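Local coordinates for protein phosphatase 2C (Toxoplasma gondii, PDB 3D8K) that probably removes phosphate from phosphoserine and phosphothreonine residues of proteins as a manganese-dependent phosphatase of the PP2C family, at residues Met53-Phe57 and Gly103-Leu108; Ile109-Glu115 and Ile165-Ala171. All coordinates share one frame; numbering follows the deposited sequence.

Interaction 1: Met53-Phe57 and Gly103-Leu108; sequences MFDGF and GGSSAL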
loop_
_atom_site.group_PDB
_atom_site.type_symbol
_atom_site.label_atom_id
_atom_site.label_comp_id
_atom_site.label_asym_id
_atom_site.label_seq_id
_atom_site.Cartn_x
_atom_site.Cartn_y
_atom_site.Cartn_z
HETATM N N MSE C 53 -18.731 15.395 -20.027
HETATM C CA MSE C 53 -19.313 15.235 -21.350
HETATM C C MSE C 53 -18.872 16.359 -22.280
HETATM O O MSE C 53 -19.010 17.543 -21.963
HETATM C CB MSE C 53 -20.820 15.219 -21.215
HETATM C CG MSE C 53 -21.491 14.606 -22.372
HETATM SE SE MSE C 53 -23.223 14.028 -21.756
HETATM C CE MSE C 53 -22.844 12.096 -21.690
ATOM N N PHE C 54 -18.341 15.987 -23.432
ATOM C CA PHE C 54 -17.874 16.978 -24.377
ATOM C C PHE C 54 -18.555 16.806 -25.724
ATOM O O PHE C 54 -18.365 15.814 -26.408
ATOM C CB PHE C 54 -16.359 16.855 -24.494
ATOM C CG PHE C 54 -15.646 17.114 -23.204
ATOM C CD1 PHE C 54 -15.490 18.416 -22.736
ATOM C CD2 PHE C 54 -15.168 16.059 -22.427
ATOM C CE1 PHE C 54 -14.869 18.666 -21.517
ATOM C CE2 PHE C 54 -14.548 16.290 -21.209
ATOM C CZ PHE C 54 -14.395 17.593 -20.750
ATOM N N ASP C 55 -19.375 17.775 -26.092
ATOM C CA ASP C 55 -20.069 17.716 -27.368
ATOM C C ASP C 55 -19.466 18.764 -28.299
ATOM O O ASP C 55 -19.670 19.966 -28.117
ATOM C CB ASP C 55 -21.571 17.956 -27.157
ATOM C CG ASP C 55 -22.357 17.854 -28.440
ATOM O OD1 ASP C 55 -22.034 16.958 -29.253
ATOM O OD2 ASP C 55 -23.294 18.658 -28.636
ATOM N N GLY C 56 -18.725 18.297 -29.299
ATOM C CA GLY C 56 -18.066 19.211 -30.219
ATOM C C GLY C 56 -18.784 19.606 -31.496
ATOM O O GLY C 56 -19.435 18.779 -32.136
ATOM N N PHE C 57 -18.684 20.878 -31.876
ATOM C CA PHE C 57 -19.327 21.302 -33.111
ATOM C C PHE C 57 -18.379 21.219 -34.294
ATOM O O PHE C 57 -17.295 21.816 -34.312
ATOM C CB PHE C 57 -19.935 22.702 -33.019
ATOM C CG PHE C 57 -19.224 23.630 -32.098
ATOM C CD1 PHE C 57 -19.369 23.509 -30.716
ATOM C CD2 PHE C 57 -18.482 24.689 -32.609
ATOM C CE1 PHE C 57 -18.798 24.434 -29.854
ATOM C CE2 PHE C 57 -17.903 25.622 -31.761
ATOM C CZ PHE C 57 -18.062 25.498 -30.377
ATOM N N GLY C 103 -11.376 24.601 -33.401
ATOM C CA GLY C 103 -12.355 25.004 -32.397
ATOM C C GLY C 103 -13.728 24.379 -32.489
ATOM O O GLY C 103 -14.294 24.297 -33.578
ATOM N N GLY C 104 -14.257 23.931 -31.348
ATOM C CA GLY C 104 -15.578 23.332 -31.347
ATOM C C GLY C 104 -15.933 22.309 -30.275
ATOM O O GLY C 104 -15.691 21.116 -30.462
ATOM N N SER C 105 -16.500 22.763 -29.155
ATOM C CA SER C 105 -16.940 21.851 -28.090
ATOM C C SER C 105 -17.535 22.441 -26.807
ATOM O O SER C 105 -16.971 23.352 -26.188
ATOM C CB SER C 105 -15.827 20.862 -27.715
ATOM O OG SER C 105 -16.248 20.073 -26.621
ATOM N N SER C 106 -18.688 21.884 -26.427
ATOM C CA SER C 106 -19.397 22.282 -25.220
ATOM C C SER C 106 -18.886 21.360 -24.147
ATOM O O SER C 106 -18.195 20.386 -24.432
ATOM C CB SER C 106 -20.893 22.055 -25.342
ATOM O OG SER C 106 -21.172 20.675 -25.210
ATOM N N ALA C 107 -19.247 21.661 -22.914
ATOM C CA ALA C 107 -18.803 20.861 -21.807
ATOM C C ALA C 107 -19.822 20.805 -20.689
ATOM O O ALA C 107 -20.615 21.726 -20.483
ATOM C CB ALA C 107 -17.502 21.408 -21.279
ATOM N N LEU C 108 -19.780 19.697 -19.970
ATOM C CA LEU C 108 -20.648 19.476 -18.836
ATOM C C LEU C 108 -19.856 18.580 -17.901
ATOM O O LEU C 108 -19.501 17.450 -18.255
ATOM C CB LEU C 108 -21.926 18.783 -19.272
ATOM C CG LEU C 108 -23.109 18.989 -18.329
ATOM C CD1 LEU C 108 -24.195 17.996 -18.721
ATOM C CD2 LEU C 108 -22.709 18.783 -16.874
#

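Interaction 2: Ile109-Glu115 and Ile165-Ala171; sequences IIFVRYE and IYTIHVA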
loop_
_atom_site.group_PDB
_atom_site.type_symbol
_atom_site.label_atom_id
_atom_site.label_comp_id
_atom_site.label_asym_id
_atom_site.label_seq_id
_atom_site.Cartn_x
_atom_site.Cartn_y
_atom_site.Cartn_z
ATOM N N ILE C 109 -19.545 19.092 -16.720
ATOM C CA ILE C 109 -18.787 18.313 -15.761
ATOM C C ILE C 109 -19.549 18.117 -14.468
ATOM O O ILE C 109 -20.100 19.058 -13.915
ATOM C CB ILE C 109 -17.447 18.975 -15.449
ATOM C CG1 ILE C 109 -16.700 19.270 -16.755
ATOM C CG2 ILE C 109 -16.644 18.069 -14.543
ATOM C CD1 ILE C 109 -15.277 19.764 -16.574
ATOM N N ILE C 110 -19.582 16.881 -13.992
ATOM C CA ILE C 110 -20.274 16.587 -12.760
ATOM C C ILE C 110 -19.348 16.016 -11.696
ATOM O O ILE C 110 -18.687 15.013 -11.913
ATOM C CB ILE C 110 -21.413 15.591 -13.001
ATOM C CG1 ILE C 110 -22.289 16.070 -14.155
ATOM C CG2 ILE C 110 -22.253 15.469 -11.761
ATOM C CD1 ILE C 110 -23.276 15.038 -14.637
ATOM N N PHE C 111 -19.302 16.679 -10.548
ATOM C CA PHE C 111 -18.506 16.223 -9.421
ATOM C C PHE C 111 -19.507 15.647 -8.435
ATOM O O PHE C 111 -20.490 16.310 -8.079
ATOM C CB PHE C 111 -17.790 17.393 -8.764
ATOM C CG PHE C 111 -16.823 18.076 -9.662
ATOM C CD1 PHE C 111 -15.457 17.851 -9.532
ATOM C CD2 PHE C 111 -17.271 18.926 -10.666
ATOM C CE1 PHE C 111 -14.543 18.462 -10.390
ATOM C CE2 PHE C 111 -16.377 19.539 -11.524
ATOM C CZ PHE C 111 -15.007 19.308 -11.385
ATOM N N VAL C 112 -19.282 14.413 -7.997
ATOM C CA VAL C 112 -20.196 13.815 -7.040
ATOM C C VAL C 112 -19.483 13.300 -5.786
ATOM O O VAL C 112 -18.674 12.368 -5.847
ATOM C CB VAL C 112 -20.997 12.701 -7.713
ATOM C CG1 VAL C 112 -22.013 12.119 -6.736
ATOM C CG2 VAL C 112 -21.695 13.269 -8.936
ATOM N N ARG C 113 -19.775 13.930 -4.649
ATOM C CA ARG C 113 -19.174 13.548 -3.372
ATOM C C ARG C 113 -20.262 13.065 -2.436
ATOM O O ARG C 113 -21.381 13.569 -2.459
ATOM C CB ARG C 113 -18.439 14.741 -2.724
ATOM C CG ARG C 113 -17.732 14.434 -1.381
ATOM C CD ARG C 113 -16.436 15.269 -1.143
ATOM N NE ARG C 113 -15.254 14.421 -0.883
ATOM C CZ ARG C 113 -13.989 14.719 -1.214
ATOM N NH1 ARG C 113 -13.697 15.870 -1.829
ATOM N NH2 ARG C 113 -13.014 13.839 -0.967
ATOM N N TYR C 114 -19.933 12.067 -1.628
ATOM C CA TYR C 114 -20.865 11.542 -0.647
ATOM C C TYR C 114 -20.245 11.804 0.706
ATOM O O TYR C 114 -19.053 11.593 0.901
ATOM C CB TYR C 114 -21.061 10.036 -0.809
ATOM C CG TYR C 114 -21.731 9.365 0.387
ATOM C CD1 TYR C 114 -23.118 9.392 0.550
ATOM C CD2 TYR C 114 -20.970 8.712 1.357
ATOM C CE1 TYR C 114 -23.729 8.786 1.645
ATOM C CE2 TYR C 114 -21.570 8.105 2.458
ATOM C CZ TYR C 114 -22.948 8.143 2.595
ATOM O OH TYR C 114 -23.541 7.525 3.674
ATOM N N GLU C 115 -21.050 12.298 1.630
ATOM C CA GLU C 115 -20.569 12.536 2.977
ATOM C C GLU C 115 -21.541 11.837 3.898
ATOM O O GLU C 115 -22.740 12.136 3.896
ATOM C CB GLU C 115 -20.509 14.030 3.315
ATOM C CG GLU C 115 -21.779 14.794 3.041
ATOM C CD GLU C 115 -21.899 15.178 1.581
ATOM O OE1 GLU C 115 -22.925 15.779 1.201
ATOM O OE2 GLU C 115 -20.961 14.881 0.809
ATOM N N ILE C 165 -25.886 12.019 2.394
ATOM C CA ILE C 165 -26.387 12.647 1.177
ATOM C C ILE C 165 -25.262 12.733 0.170
ATOM O O ILE C 165 -24.099 12.524 0.505
ATOM C CB ILE C 165 -26.885 14.082 1.431
ATOM C CG1 ILE C 165 -25.745 14.940 1.984
ATOM C CG2 ILE C 165 -28.060 14.063 2.392
ATOM C CD1 ILE C 165 -26.136 16.382 2.232
ATOM N N TYR C 166 -25.615 13.044 -1.068
ATOM C CA TYR C 166 -24.633 13.178 -2.130
ATOM C C TYR C 166 -24.572 14.633 -2.581
ATOM O O TYR C 166 -25.590 15.217 -2.956
ATOM C CB TYR C 166 -25.013 12.285 -3.306
ATOM C CG TYR C 166 -24.795 10.813 -3.055
ATOM C CD1 TYR C 166 -23.569 10.212 -3.338
ATOM C CD2 TYR C 166 -25.822 10.009 -2.562
ATOM C CE1 TYR C 166 -23.377 8.846 -3.149
ATOM C CE2 TYR C 166 -25.637 8.644 -2.368
ATOM C CZ TYR C 166 -24.416 8.068 -2.667
ATOM O OH TYR C 166 -24.243 6.709 -2.516
ATOM N N THR C 167 -23.383 15.227 -2.518
ATOM C CA THR C 167 -23.224 16.603 -2.960
ATOM C C THR C 167 -22.883 16.620 -4.436
ATOM O O THR C 167 -21.938 15.972 -4.870
ATOM C CB THR C 167 -22.121 17.322 -2.202
ATOM O OG1 THR C 167 -22.569 17.603 -0.876
ATOM C CG2 THR C 167 -21.778 18.618 -2.879
ATOM N N ILE C 168 -23.662 17.359 -5.207
ATOM C CA ILE C 168 -23.426 17.442 -6.628
ATOM C C ILE C 168 -23.011 18.821 -7.090
ATOM O O ILE C 168 -23.638 19.823 -6.766
ATOM C CB ILE C 168 -24.666 17.051 -7.414
ATOM C CG1 ILE C 168 -24.998 15.581 -7.156
ATOM C CG2 ILE C 168 -24.444 17.325 -8.894
ATOM C CD1 ILE C 168 -26.362 15.171 -7.677
ATOM N N HIS C 169 -21.927 18.852 -7.852
ATOM C CA HIS C 169 -21.421 20.088 -8.429
ATOM C C HIS C 169 -21.520 19.941 -9.932
ATOM O O HIS C 169 -21.015 18.976 -10.516
ATOM C CB HIS C 169 -19.958 20.327 -8.072
ATOM C CG HIS C 169 -19.754 20.942 -6.730
ATOM N ND1 HIS C 169 -19.809 20.215 -5.560
ATOM C CD2 HIS C 169 -19.494 22.219 -6.368
ATOM C CE1 HIS C 169 -19.588 21.017 -4.536
ATOM N NE2 HIS C 169 -19.394 22.240 -4.999
ATOM N N VAL C 170 -22.187 20.877 -10.571
ATOM C CA VAL C 170 -22.269 20.788 -12.000
ATOM C C VAL C 170 -21.589 21.992 -12.611
ATOM O O VAL C 170 -21.895 23.126 -12.270
ATOM C CB VAL C 170 -23.718 20.730 -12.481
ATOM C CG1 VAL C 170 -23.738 20.656 -14.013
ATOM C CG2 VAL C 170 -24.414 19.531 -11.877
ATOM N N ALA C 171 -20.642 21.727 -13.498
ATOM C CA ALA C 171 -19.923 22.780 -14.203
ATOM C C ALA C 171 -20.409 22.698 -15.633
ATOM O O ALA C 171 -19.867 21.929 -16.413
ATOM C CB ALA C 171 -18.424 22.531 -14.149
#

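Interaction 1: Met53-Phe57 and Gly103-Leu108
M53 stands opposite L108 as an antiparallel hydrogen-bonded pair, where the C-terminal end of strand 48-55 meets the N-terminal end of strand 106-115. These are the two central strands of the six-stranded sheet of the PP2C beta-sandwich. The close-packed part lies inside the sheet. M53 N bonds to L108 O at 2.8 Å, and the return bond from L108 N to M53 O is weak. On one face the CB atoms of M53 (a selenomethionine) and L108 sit side by side, 4.2 Å apart. On the other face A107 CB meets the F54 ring obliquely, 3.8 Å from F54 CE1. Helix 61-74 covers this face and places L66 against both F54 and S105.

At the D55 end, D55 O takes two bonds from S106. S106 N reaches it at 2.7 Å in a nearly straight bond (174°), arriving from above the carbonyl plane. S106 OG adds a weak bond to the same oxygen, because it is set between its own backbone N and carbonyl carbon (chi1 76°). S106 O is shared in a similar way: S105 OG donates to it at 2.9 Å, and D55 N gives it a weak bond. D55-G56 probably corresponds to the Asp-Gly pair that binds metal in other PP2C phosphatases. Here D55 OD1 takes a weak hydrogen bond from N315.

Beyond G56 the strand pairing gives way to loop, and F57 and G103 at this end are partly exposed. The F57 ring reaches back over the glycine backbone in a CH-pi contact. G104 CA lies 3.3 Å from the ring centroid of F57, only 13° off the ring normal.

Interaction 2: Ile109-Glu115 and Ile165-Ala171
E115 and T167 form the side-chain hydrogen bond of this strand pair. T167 OG1 donates to E115 OE1 at 2.8 Å, on the syn side and 29° out of the carboxylate plane. The glutamate chain is folded to get there: CG stands between its backbone N and carbonyl carbon (chi1 51°), and a second bend (chi2 -81°) turns the carboxylate across the strands. On the opposite face Y114 lies obliquely against Y166. Its CD1 sits over the centre of the Y166 ring, 3.6 Å above that ring's plane, and its CB is 3.5 Å from Y166 CE1.

Farther along, F111 CB and H169 CB meet at 3.7 Å. H169 O lies at the edge of the F111 ring, in its plane. I110 and I168 run side by side, with their CG2 atoms 4.1 Å apart.

The backbone ladder sets the register that brings these side chains together. F111 N and H169 O bond at 2.9 Å and nearly straight, as do H169 N and F111 O. Only the last pair is long: E115 N to I165 O is 3.3 Å, and the bond from I165 N to E115 O is weak.

Outside the pair, each tyrosine hydroxyl is tied to a backbone carbonyl: Y114 OH to K163 O, and Y166 OH to P324 O. Helix 82-97 packs on I109, F111 and A171 through I85 and F89. V112 and I168 face the other way and meet I265, on a strand of the second sheet. Two facing sheets with helices on the outside are the alpha-beta-beta-alpha sandwich of PP2C phosphatases.

Interactions 1 and 2 follow one another along strand 106-115, with L108 and I109 at the join. Their centres are 21 Å apart, on opposite sides of the centre of the chain. Strand 48-55 borders the shared strand on one side and strand 165-173 on the other, so the two contacts continue one sheet. They touch directly where L108 CD2 meets V170 CG1 at 3.6 Å. Interaction 1 holds the Asp-Gly step that probably marks the metal-site end of the sheet. Interaction 2 runs to the far end of the strand, where the Y114 side chain lies about 4 Å from a bound sulfate, probably from the crystallisation liquor.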